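Alpha-rhamnosidase (Dictyoglomus thermophilum, PDB 6I60) probably hydrolyses terminal non-reducing alpha-L-rhamnose residues from alpha-L-rhamnosides, as a bacterial glycoside hydrolase. Local coordinates at residues H393-Y398 and S817-M822; F368-T373 and A800-E805; T402-T407 and K809-G814; T407-L412 and P498-R503. All coordinates share one frame; numbering follows the deposited sequence.

Contact 1: residues H393-Y398 and S817-M822; sequences HAELTY and SHNHIM
Glu395 and His818 make the one hydrogen bond that crosses between residues 393-398 and 817-822. The backbone N of His818 gives its proton to Glu395 OE1 at 3.1 Å, with 149° at the hydrogen, and meets that oxygen on its syn side, out of the carboxylate plane. Glutamate suits the position because its chain, extended beyond CG, is long enough to carry the buried carboxylate to the backbone of the facing loop. The other donors come from elsewhere: Thr407 OG1 serves OE1 and Asn371 ND2 serves OE2, so neither oxygen is left without a partner.

Glu395 lies where strand 388-394 of the concanavalin-like beta domain gives way to the short strand 396-397. The loop it reaches runs between helices 792-797 and 826-835 of the six-hairpin glycosidase domain, an (alpha/alpha)6 barrel in this family.

The nonpolar part is a CH-pi contact. Leu396 CD2 sits over one face of the His818 ring, 3.7 Å from its centroid and displaced toward the rim, while Leu396 CD1 comes to 3.6 Å from His818 NE2. Histidine offers both a flat face for the methyls and a polar NE2, which binds Leu810 O; Trp804 meets the same ring. Beside the carboxylate, Asn819 packs with its CB next to Glu395 OE2, its amide inclined 27° to the carboxylate.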
# COMPACT_ATOMS: atom_id res chain seq x y z
N HIS A 393 -8.93 13.17 -19.71
CA HIS A 393 -7.64 12.79 -19.16
C HIS A 393 -7.08 11.61 -19.95
O HIS A 393 -7.83 10.74 -20.39
CB HIS A 393 -7.75 12.41 -17.67
CG HIS A 393 -8.60 13.35 -16.87
ND1 HIS A 393 -9.97 13.43 -17.01
CD2 HIS A 393 -8.28 14.25 -15.91
CE1 HIS A 393 -10.45 14.33 -16.18
NE2 HIS A 393 -9.44 14.84 -15.50
N ALA A 394 -5.76 11.59 -20.12
CA ALA A 394 -5.12 10.53 -20.87
C ALA A 394 -3.68 10.35 -20.40
O ALA A 394 -3.09 11.24 -19.78
CB ALA A 394 -5.15 10.81 -22.38
N GLU A 395 -3.13 9.17 -20.69
CA GLU A 395 -1.77 8.82 -20.34
C GLU A 395 -0.76 9.20 -21.42
O GLU A 395 0.37 9.59 -21.10
CB GLU A 395 -1.67 7.32 -20.06
CG GLU A 395 -2.06 6.90 -18.65
CD GLU A 395 -1.65 5.47 -18.34
OE1 GLU A 395 -1.71 4.62 -19.25
OE2 GLU A 395 -1.26 5.19 -17.18
N LEU A 396 -1.14 9.10 -22.68
CA LEU A 396 -0.24 9.29 -23.81
C LEU A 396 -0.77 10.37 -24.74
O LEU A 396 -1.86 10.91 -24.56
CB LEU A 396 -0.04 7.97 -24.57
CG LEU A 396 0.32 6.78 -23.68
CD1 LEU A 396 0.27 5.48 -24.45
CD2 LEU A 396 1.70 6.99 -23.06
N THR A 397 0.03 10.69 -25.76
CA THR A 397 -0.31 11.71 -26.74
C THR A 397 -0.06 11.17 -28.14
O THR A 397 0.61 10.16 -28.34
CB THR A 397 0.51 12.99 -26.52
OG1 THR A 397 0.07 14.00 -27.44
CG2 THR A 397 1.99 12.73 -26.74
N TYR A 398 -0.63 11.87 -29.12
CA TYR A 398 -0.40 11.58 -30.53
C TYR A 398 0.60 12.57 -31.11
O TYR A 398 0.93 13.60 -30.51
CB TYR A 398 -1.72 11.63 -31.31
CG TYR A 398 -2.59 10.40 -31.13
CD1 TYR A 398 -2.03 9.13 -31.13
CD2 TYR A 398 -3.96 10.51 -30.94
CE1 TYR A 398 -2.81 8.00 -30.97
CE2 TYR A 398 -4.75 9.39 -30.78
CZ TYR A 398 -4.18 8.14 -30.79
OH TYR A 398 -4.96 7.02 -30.63
N SER A 817 -1.33 -0.72 -20.74
CA SER A 817 -1.35 0.37 -19.76
C SER A 817 0.07 0.83 -19.43
O SER A 817 1.03 0.06 -19.47
CB SER A 817 -2.06 -0.07 -18.48
OG SER A 817 -1.70 0.77 -17.40
N HIS A 818 0.18 2.11 -19.08
CA HIS A 818 1.47 2.76 -18.85
C HIS A 818 1.67 3.16 -17.39
O HIS A 818 2.46 4.06 -17.10
CB HIS A 818 1.61 3.98 -19.75
CG HIS A 818 2.06 3.66 -21.14
ND1 HIS A 818 3.12 4.30 -21.75
CD2 HIS A 818 1.59 2.77 -22.04
CE1 HIS A 818 3.29 3.81 -22.96
NE2 HIS A 818 2.37 2.88 -23.17
N ASN A 819 0.97 2.51 -16.46
CA ASN A 819 1.13 2.80 -15.04
C ASN A 819 0.86 1.53 -14.24
O ASN A 819 -0.04 1.46 -13.40
CB ASN A 819 0.23 3.95 -14.61
CG ASN A 819 0.69 4.59 -13.31
OD1 ASN A 819 1.58 4.08 -12.63
ND2 ASN A 819 0.09 5.72 -12.96
N HIS A 820 1.65 0.49 -14.48
CA HIS A 820 1.56 -0.76 -13.75
C HIS A 820 2.65 -0.84 -12.69
O HIS A 820 3.68 -0.16 -12.77
CB HIS A 820 1.64 -1.96 -14.69
CG HIS A 820 0.30 -2.44 -15.16
ND1 HIS A 820 -0.63 -1.60 -15.73
CD2 HIS A 820 -0.26 -3.67 -15.15
CE1 HIS A 820 -1.71 -2.30 -16.05
NE2 HIS A 820 -1.51 -3.56 -15.70
N ILE A 821 2.42 -1.70 -11.70
CA ILE A 821 3.32 -1.83 -10.56
C ILE A 821 3.89 -3.24 -10.42
O ILE A 821 4.79 -3.44 -9.59
CB ILE A 821 2.61 -1.41 -9.25
CG1 ILE A 821 3.62 -1.16 -8.12
CG2 ILE A 821 1.57 -2.45 -8.85
CD1 ILE A 821 4.85 -0.39 -8.56
N MET A 822 3.43 -4.21 -11.22
CA MET A 822 3.88 -5.58 -11.04
C MET A 822 5.38 -5.72 -11.31
O MET A 822 6.07 -6.49 -10.63
CB MET A 822 3.09 -6.52 -11.96
CG MET A 822 2.78 -5.94 -13.33
SD MET A 822 1.63 -6.97 -14.26
CE MET A 822 2.12 -6.59 -15.94

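Contact 2: residues F368-T373 and A800-E805; sequences FGQNYT and ATTLWE
Gln370 and Thr801 form the tight part of this contact, where their CA atoms are 5.5 Å apart. Gln370 NE2 gives a hydrogen bond to Thr801 O at 3.0 Å, approaching from above the carbonyl plane. The same nitrogen bonds to Asn371 O at 3.2 Å, nearly straight at 168°, so two carbonyls hold the amide in its rotation. A bend at chi2 (77°) folds the glutamine chain back to reach both, and lays the amide against Thr801 CB, 3.4 Å from NE2.

Next to it, the backbone N of Asn371 donates to Thr801 OG1 at 2.9 Å. Threonine is apt here: its hydroxyl accepts this N-H while its methyl, CG2, packs 3.5 Å from Gly369 O. Thr802 adds a second methyl, its CG2 lying 3.5 Å from Asn371 O, with its hydroxyl bonded to His818 O. The amide of Asn371 turns to Glu395.

The packing relaxes toward Gly369, which is partly exposed and touches Thr801 through its carbonyl alone; there the chain rounds a corner, and the positive phi of Gly369 (74°) is easily adopted by a residue without a side chain. On the buried side, helix 473-488 backs Gln370 through His480 and Trp484. With uncharged amides, hydroxyls and carbonyls, the contact probably relies on directional hydrogen bonds, which would set the strand corner against the barrel loop without a salt bridge.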
# COMPACT_ATOMS: atom_id res chain seq x y z
N PHE A 368 1.34 17.71 -17.47
CA PHE A 368 1.83 17.84 -16.10
C PHE A 368 3.25 17.31 -15.93
O PHE A 368 3.81 17.45 -14.84
CB PHE A 368 0.89 17.11 -15.14
CG PHE A 368 -0.33 17.91 -14.77
CD1 PHE A 368 -0.24 18.94 -13.85
CD2 PHE A 368 -1.56 17.63 -15.34
CE1 PHE A 368 -1.35 19.68 -13.50
CE2 PHE A 368 -2.67 18.37 -15.00
CZ PHE A 368 -2.57 19.39 -14.08
N GLY A 369 3.83 16.71 -16.96
CA GLY A 369 5.18 16.18 -16.89
C GLY A 369 5.33 14.90 -16.10
O GLY A 369 6.46 14.42 -15.94
N GLN A 370 4.24 14.31 -15.62
CA GLN A 370 4.31 13.11 -14.80
C GLN A 370 2.97 12.40 -14.86
O GLN A 370 1.92 13.04 -14.77
CB GLN A 370 4.69 13.44 -13.35
CG GLN A 370 4.50 12.29 -12.37
CD GLN A 370 5.60 11.26 -12.47
OE1 GLN A 370 6.78 11.59 -12.51
NE2 GLN A 370 5.21 9.98 -12.50
N ASN A 371 3.01 11.08 -15.03
CA ASN A 371 1.81 10.25 -14.98
C ASN A 371 1.45 10.00 -13.52
O ASN A 371 2.13 9.25 -12.82
CB ASN A 371 2.06 8.94 -15.72
CG ASN A 371 0.77 8.19 -16.03
OD1 ASN A 371 -0.27 8.46 -15.44
ND2 ASN A 371 0.85 7.25 -16.96
N TYR A 372 0.37 10.65 -13.06
CA TYR A 372 -0.05 10.51 -11.67
C TYR A 372 -1.52 10.13 -11.60
O TYR A 372 -2.13 9.78 -12.61
CB TYR A 372 0.21 11.80 -10.90
CG TYR A 372 -0.63 12.99 -11.33
CD1 TYR A 372 -0.44 13.58 -12.57
CD2 TYR A 372 -1.60 13.51 -10.49
CE1 TYR A 372 -1.20 14.66 -12.97
CE2 TYR A 372 -2.37 14.60 -10.88
CZ TYR A 372 -2.17 15.17 -12.12
OH TYR A 372 -2.92 16.25 -12.51
N THR A 373 -2.11 10.19 -10.40
CA THR A 373 -3.49 9.78 -10.19
C THR A 373 -4.24 10.85 -9.41
O THR A 373 -3.66 11.58 -8.60
CB THR A 373 -3.57 8.46 -9.43
OG1 THR A 373 -2.71 8.50 -8.29
CG2 THR A 373 -3.15 7.32 -10.33
N ALA A 800 8.53 7.29 -20.26
CA ALA A 800 7.71 6.76 -19.17
C ALA A 800 8.09 7.46 -17.87
O ALA A 800 9.26 7.47 -17.48
CB ALA A 800 7.89 5.25 -19.04
N THR A 801 7.09 8.05 -17.21
CA THR A 801 7.27 8.58 -15.87
C THR A 801 6.84 7.59 -14.80
O THR A 801 7.05 7.85 -13.61
CB THR A 801 6.49 9.89 -15.69
OG1 THR A 801 5.24 9.80 -16.38
CG2 THR A 801 7.29 11.06 -16.25
N THR A 802 6.25 6.47 -15.20
CA THR A 802 5.95 5.37 -14.29
C THR A 802 6.44 4.10 -14.97
O THR A 802 7.31 4.12 -15.86
CB THR A 802 4.46 5.32 -13.94
OG1 THR A 802 3.67 5.51 -15.12
CG2 THR A 802 4.11 6.41 -12.93
N LEU A 803 5.89 2.96 -14.58
CA LEU A 803 6.27 1.68 -15.15
C LEU A 803 5.15 1.15 -16.04
O LEU A 803 3.97 1.36 -15.77
CB LEU A 803 6.60 0.66 -14.06
CG LEU A 803 8.09 0.35 -13.89
CD1 LEU A 803 8.87 1.60 -13.55
CD2 LEU A 803 8.30 -0.73 -12.84
N TRP A 804 5.54 0.48 -17.12
CA TRP A 804 4.60 -0.04 -18.10
C TRP A 804 4.09 -1.42 -17.69
O TRP A 804 4.70 -2.13 -16.88
CB TRP A 804 5.24 -0.14 -19.48
CG TRP A 804 5.55 1.18 -20.10
CD1 TRP A 804 5.11 2.40 -19.70
CD2 TRP A 804 6.39 1.40 -21.24
NE1 TRP A 804 5.61 3.38 -20.52
CE2 TRP A 804 6.40 2.79 -21.48
CE3 TRP A 804 7.13 0.57 -22.08
CZ2 TRP A 804 7.12 3.36 -22.52
CZ3 TRP A 804 7.85 1.14 -23.12
CH2 TRP A 804 7.84 2.52 -23.33
N GLU A 805 2.95 -1.80 -18.27
CA GLU A 805 2.44 -3.15 -18.11
C GLU A 805 3.23 -4.15 -18.94
O GLU A 805 3.43 -5.29 -18.51
CB GLU A 805 0.96 -3.19 -18.50
CG GLU A 805 0.33 -4.57 -18.48
CD GLU A 805 -1.17 -4.53 -18.69
OE1 GLU A 805 -1.68 -3.48 -19.11
OE2 GLU A 805 -1.84 -5.56 -18.42

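Contact 3: residues T402-T407 and K809-G814; sequences TLNYST and KLTSTG
Ser406 presses its CB against the peptide that joins Ser812 to Thr813, and this is the close part of the contact: CB lies 3.5 Å from Ser812 C and 3.7 Å from Thr813 N. The side chain of Ser406 starts out toward the facing loop, that of Ser812 away from Ser406, so a side chain here meets bare backbone. A small residue suits the place, since the CA atoms of Ser406 and Thr813 are just 4.8 Å apart. OG stands beside the backbone N of its own residue, anti to the carbonyl carbon (chi1 -55°), which brings it to 3.6 Å from Thr811 O, a polar neighbour at packing distance.

Asn404 and Thr811 face each other beside this pair, their side chains crossing at a slant. Thr811 OG1, anti to its own N (chi1 167°), lies on the side of Asn404. The modelled approach is too close and the amide is probably turned over, so the detail of this polar pairing remains doubtful. Thr407 turns its side chain away, and its OG1 is bonded to Glu395. Thr811, Ser812 and Thr813 are exposed and also touch a crystal neighbour.

Strand 403-404 forms a small antiparallel hairpin with strand 396-397, and Leu396 of that partner strand packs against Asn404, Thr407 and Thr811 alike. Within the beta domain, Leu403 rests on strands 388-394 and 438-442; the facing loop belongs to the connection between helices 792-797 and 826-835.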
# COMPACT_ATOMS: atom_id res chain seq x y z
N THR A 402 -2.71 15.74 -30.08
CA THR A 402 -3.95 15.42 -29.41
C THR A 402 -3.78 14.21 -28.50
O THR A 402 -2.83 13.43 -28.64
CB THR A 402 -5.07 15.17 -30.42
OG1 THR A 402 -5.02 13.81 -30.86
CG2 THR A 402 -4.92 16.08 -31.61
N LEU A 403 -4.72 14.05 -27.58
CA LEU A 403 -4.61 13.05 -26.52
C LEU A 403 -4.90 11.65 -27.04
O LEU A 403 -5.77 11.46 -27.90
CB LEU A 403 -5.55 13.38 -25.37
CG LEU A 403 -4.93 14.09 -24.18
CD1 LEU A 403 -4.40 15.42 -24.63
CD2 LEU A 403 -5.94 14.28 -23.06
N ASN A 404 -4.17 10.68 -26.51
CA ASN A 404 -4.39 9.27 -26.81
C ASN A 404 -5.07 8.63 -25.61
O ASN A 404 -4.44 8.40 -24.58
CB ASN A 404 -3.06 8.58 -27.12
CG ASN A 404 -3.25 7.17 -27.65
OD1 ASN A 404 -2.29 6.41 -27.75
ND2 ASN A 404 -4.48 6.82 -28.00
N TYR A 405 -6.37 8.36 -25.74
CA TYR A 405 -7.15 7.75 -24.68
C TYR A 405 -7.19 6.23 -24.77
O TYR A 405 -8.06 5.61 -24.15
CB TYR A 405 -8.58 8.31 -24.69
CG TYR A 405 -8.64 9.83 -24.71
CD1 TYR A 405 -8.48 10.56 -23.54
CD2 TYR A 405 -8.88 10.51 -25.89
CE1 TYR A 405 -8.55 11.94 -23.55
CE2 TYR A 405 -8.94 11.90 -25.91
CZ TYR A 405 -8.78 12.60 -24.74
OH TYR A 405 -8.84 13.98 -24.75
N SER A 406 -6.27 5.63 -25.53
CA SER A 406 -6.33 4.19 -25.76
C SER A 406 -6.09 3.40 -24.48
O SER A 406 -6.78 2.41 -24.21
CB SER A 406 -5.32 3.79 -26.84
OG SER A 406 -5.52 4.52 -28.03
N THR A 407 -5.11 3.83 -23.67
CA THR A 407 -4.82 3.11 -22.43
C THR A 407 -5.99 3.17 -21.45
O THR A 407 -6.08 2.30 -20.57
CB THR A 407 -3.56 3.67 -21.78
OG1 THR A 407 -3.68 5.09 -21.64
CG2 THR A 407 -2.34 3.36 -22.63
N LYS A 809 6.72 -1.04 -26.25
CA LYS A 809 5.99 0.22 -26.30
C LYS A 809 4.69 0.00 -27.06
O LYS A 809 4.70 -0.22 -28.28
CB LYS A 809 6.85 1.30 -26.96
CG LYS A 809 6.08 2.57 -27.29
CD LYS A 809 6.84 3.80 -26.83
CE LYS A 809 6.37 5.04 -27.58
NZ LYS A 809 7.12 6.25 -27.15
N LEU A 810 3.57 0.05 -26.35
CA LEU A 810 2.26 -0.19 -26.94
C LEU A 810 1.30 0.91 -26.51
O LEU A 810 1.14 1.17 -25.31
CB LEU A 810 1.72 -1.56 -26.52
CG LEU A 810 2.49 -2.76 -27.06
CD1 LEU A 810 2.61 -3.85 -26.01
CD2 LEU A 810 1.81 -3.29 -28.30
N THR A 811 0.68 1.57 -27.49
CA THR A 811 -0.17 2.73 -27.24
C THR A 811 -1.52 2.56 -27.91
O THR A 811 -2.06 3.49 -28.53
CB THR A 811 0.52 4.01 -27.73
OG1 THR A 811 -0.44 5.08 -27.76
CG2 THR A 811 1.10 3.81 -29.11
N SER A 812 -2.11 1.37 -27.80
CA SER A 812 -3.44 1.10 -28.32
C SER A 812 -4.29 0.49 -27.22
O SER A 812 -3.85 0.35 -26.07
CB SER A 812 -3.38 0.19 -29.55
OG SER A 812 -4.43 0.48 -30.44
N THR A 813 -5.52 0.12 -27.57
CA THR A 813 -6.38 -0.57 -26.62
C THR A 813 -5.85 -1.98 -26.37
O THR A 813 -5.00 -2.50 -27.09
CB THR A 813 -7.82 -0.60 -27.11
OG1 THR A 813 -8.57 -1.56 -26.34
CG2 THR A 813 -7.89 -0.97 -28.58
N GLY A 814 -6.39 -2.61 -25.33
CA GLY A 814 -5.83 -3.86 -24.86
C GLY A 814 -4.77 -3.63 -23.79
O GLY A 814 -4.45 -2.49 -23.41

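Contact 4: residues T407-L412 and P498-R503; sequences TNRTAL and PQRDER
Arg409 and Arg500 lie with their guanidinium groups stacked face to face, centres 4.0 Å apart and planes only 13° from parallel, although both carry positive charge. Arg500, extended from CG to NE, also lays its CD over the centre of the Arg409 group, 3.5 Å from Arg409 CZ. Acids bonded to the two groups probably offset the like charges. Asp501 OD1 accepts from Arg409 NE at 3.2 Å and from Arg409 NH1 at 3.0 Å, a side-on grip on a single oxygen lying in the guanidinium plane; the carboxylate itself stands steeply to that plane, at 72°. Arg500 is held in the same manner by Glu502, whose OE2 is 3.1 Å from Arg500 NE and 3.0 Å from Arg500 NH2. Glu805 pairs with Arg500 NH1, and Trp506 NE1 with Glu502 OE1, so the second arginine and its acid are positioned from outside as well.

Arginine is well suited here because its flat group can stack through a face while bonding at its edge. Arg409 reaches this place from a type II' turn spanning Asn408 to Ala411, closed by the bond from Ala411 N to Asn408 O at 3.1 Å. The small Ala411 then lets the two loops approach, its CB 3.5 Å from Asp501 N. On the other loop, Arg503 NE donates to Arg500 O, the carbonyl at the start of the inverse gamma turn centred on Asp501.

A triethylene glycol, probably from the crystallisation liquor, sits by Arg500. The whole forms a largely buried salt-bridge network at an interdomain interface, joining the concanavalin-like beta domain to the (alpha/alpha)6 glycosidase domain.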
# COMPACT_ATOMS: atom_id res chain seq x y z
N THR A 407 -5.11 3.83 -23.67
CA THR A 407 -4.82 3.11 -22.43
C THR A 407 -5.99 3.17 -21.45
O THR A 407 -6.08 2.30 -20.57
CB THR A 407 -3.56 3.67 -21.78
OG1 THR A 407 -3.68 5.09 -21.64
CG2 THR A 407 -2.34 3.36 -22.63
N ASN A 408 -6.87 4.17 -21.57
CA ASN A 408 -8.05 4.23 -20.72
C ASN A 408 -9.11 3.22 -21.14
O ASN A 408 -9.97 2.86 -20.32
CB ASN A 408 -8.65 5.64 -20.73
CG ASN A 408 -7.71 6.68 -20.16
OD1 ASN A 408 -6.56 6.38 -19.81
ND2 ASN A 408 -8.19 7.91 -20.05
N ARG A 409 -9.07 2.76 -22.39
CA ARG A 409 -9.97 1.71 -22.91
C ARG A 409 -11.40 2.22 -22.78
O ARG A 409 -11.68 3.37 -23.17
CB ARG A 409 -9.66 0.39 -22.22
CG ARG A 409 -8.30 -0.18 -22.57
CD ARG A 409 -8.23 -1.67 -22.28
NE ARG A 409 -8.86 -2.01 -21.01
CZ ARG A 409 -8.60 -3.11 -20.31
NH1 ARG A 409 -9.23 -3.33 -19.16
NH2 ARG A 409 -7.72 -3.99 -20.76
N THR A 410 -12.34 1.42 -22.26
CA THR A 410 -13.74 1.82 -22.18
C THR A 410 -14.02 2.82 -21.06
O THR A 410 -15.12 3.37 -21.01
CB THR A 410 -14.63 0.60 -21.99
OG1 THR A 410 -14.72 0.28 -20.60
CG2 THR A 410 -14.05 -0.60 -22.74
N ALA A 411 -13.06 3.05 -20.17
CA ALA A 411 -13.24 4.06 -19.13
C ALA A 411 -13.28 5.44 -19.77
O ALA A 411 -12.30 5.88 -20.38
CB ALA A 411 -12.11 3.98 -18.11
N LEU A 412 -14.42 6.12 -19.63
CA LEU A 412 -14.57 7.44 -20.24
C LEU A 412 -13.56 8.43 -19.66
O LEU A 412 -12.84 9.10 -20.41
CB LEU A 412 -16.00 7.95 -20.03
CG LEU A 412 -16.99 7.67 -21.16
CD1 LEU A 412 -18.20 8.58 -21.03
CD2 LEU A 412 -16.31 7.86 -22.52
N PRO A 498 -4.33 2.35 -12.69
CA PRO A 498 -5.27 3.32 -12.14
C PRO A 498 -6.00 4.15 -13.19
O PRO A 498 -6.67 5.13 -12.84
CB PRO A 498 -4.36 4.21 -11.28
CG PRO A 498 -3.00 4.16 -12.02
CD PRO A 498 -3.04 2.99 -13.00
N GLN A 499 -5.89 3.79 -14.46
CA GLN A 499 -6.35 4.66 -15.53
C GLN A 499 -7.53 4.11 -16.34
O GLN A 499 -8.33 4.91 -16.84
CB GLN A 499 -5.19 4.99 -16.49
CG GLN A 499 -4.91 3.93 -17.55
CD GLN A 499 -4.09 2.77 -17.02
OE1 GLN A 499 -2.99 2.96 -16.49
NE2 GLN A 499 -4.62 1.57 -17.15
N ARG A 500 -7.67 2.80 -16.47
CA ARG A 500 -8.67 2.23 -17.35
C ARG A 500 -9.84 1.64 -16.55
O ARG A 500 -9.96 1.86 -15.34
CB ARG A 500 -8.03 1.18 -18.27
CG ARG A 500 -7.50 -0.05 -17.55
CD ARG A 500 -6.61 -0.87 -18.48
NE ARG A 500 -6.19 -2.13 -17.88
CZ ARG A 500 -5.13 -2.83 -18.28
NH1 ARG A 500 -4.38 -2.38 -19.28
NH2 ARG A 500 -4.81 -3.96 -17.68
N ASP A 501 -10.70 0.90 -17.24
CA ASP A 501 -11.89 0.32 -16.64
C ASP A 501 -11.57 -0.94 -15.85
O ASP A 501 -12.23 -1.97 -16.02
CB ASP A 501 -12.94 0.02 -17.72
CG ASP A 501 -12.35 -0.73 -18.91
OD1 ASP A 501 -11.13 -0.98 -18.93
OD2 ASP A 501 -13.12 -1.09 -19.82
N GLU A 502 -10.55 -0.87 -15.00
CA GLU A 502 -10.16 -2.01 -14.18
C GLU A 502 -9.87 -1.56 -12.76
O GLU A 502 -10.79 -1.46 -11.93
CB GLU A 502 -8.94 -2.72 -14.78
CG GLU A 502 -8.70 -4.12 -14.24
CD GLU A 502 -7.84 -4.96 -15.16
OE1 GLU A 502 -7.64 -6.16 -14.85
OE2 GLU A 502 -7.37 -4.43 -16.18
N ARG A 503 -8.60 -1.27 -12.46
CA ARG A 503 -8.17 -0.81 -11.14
C ARG A 503 -8.54 -1.80 -10.05
O ARG A 503 -8.78 -1.42 -8.90
CB ARG A 503 -8.74 0.58 -10.82
CG ARG A 503 -8.64 1.57 -11.98
CD ARG A 503 -9.48 2.80 -11.72
NE ARG A 503 -9.78 3.53 -12.96
CZ ARG A 503 -10.03 4.83 -13.02
NH1 ARG A 503 -10.02 5.56 -11.91
NH2 ARG A 503 -10.29 5.40 -14.18

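The four contacts form one continuous patch where the concanavalin-like beta domain meets the six-hairpin glycosidase domain. Contact 1 is central: its centre lies about 6 Å from that of contact 2, 8 Å from contact 3 and 10 Å from contact 4, while the centres of contacts 2 and 4 are about 15 Å apart. Contacts 1, 2 and 3 use the connection between helices 792-797 and 826-835; contact 4 uses the loop preceding helix 507-512. Contacts 3 and 4 share Thr407. Along the chain, contact 2 crosses contacts 1 and 3, contact 3 is nested inside contact 1, and contact 4 inside all three. Segments far apart in sequence thus probably help hold the domains together.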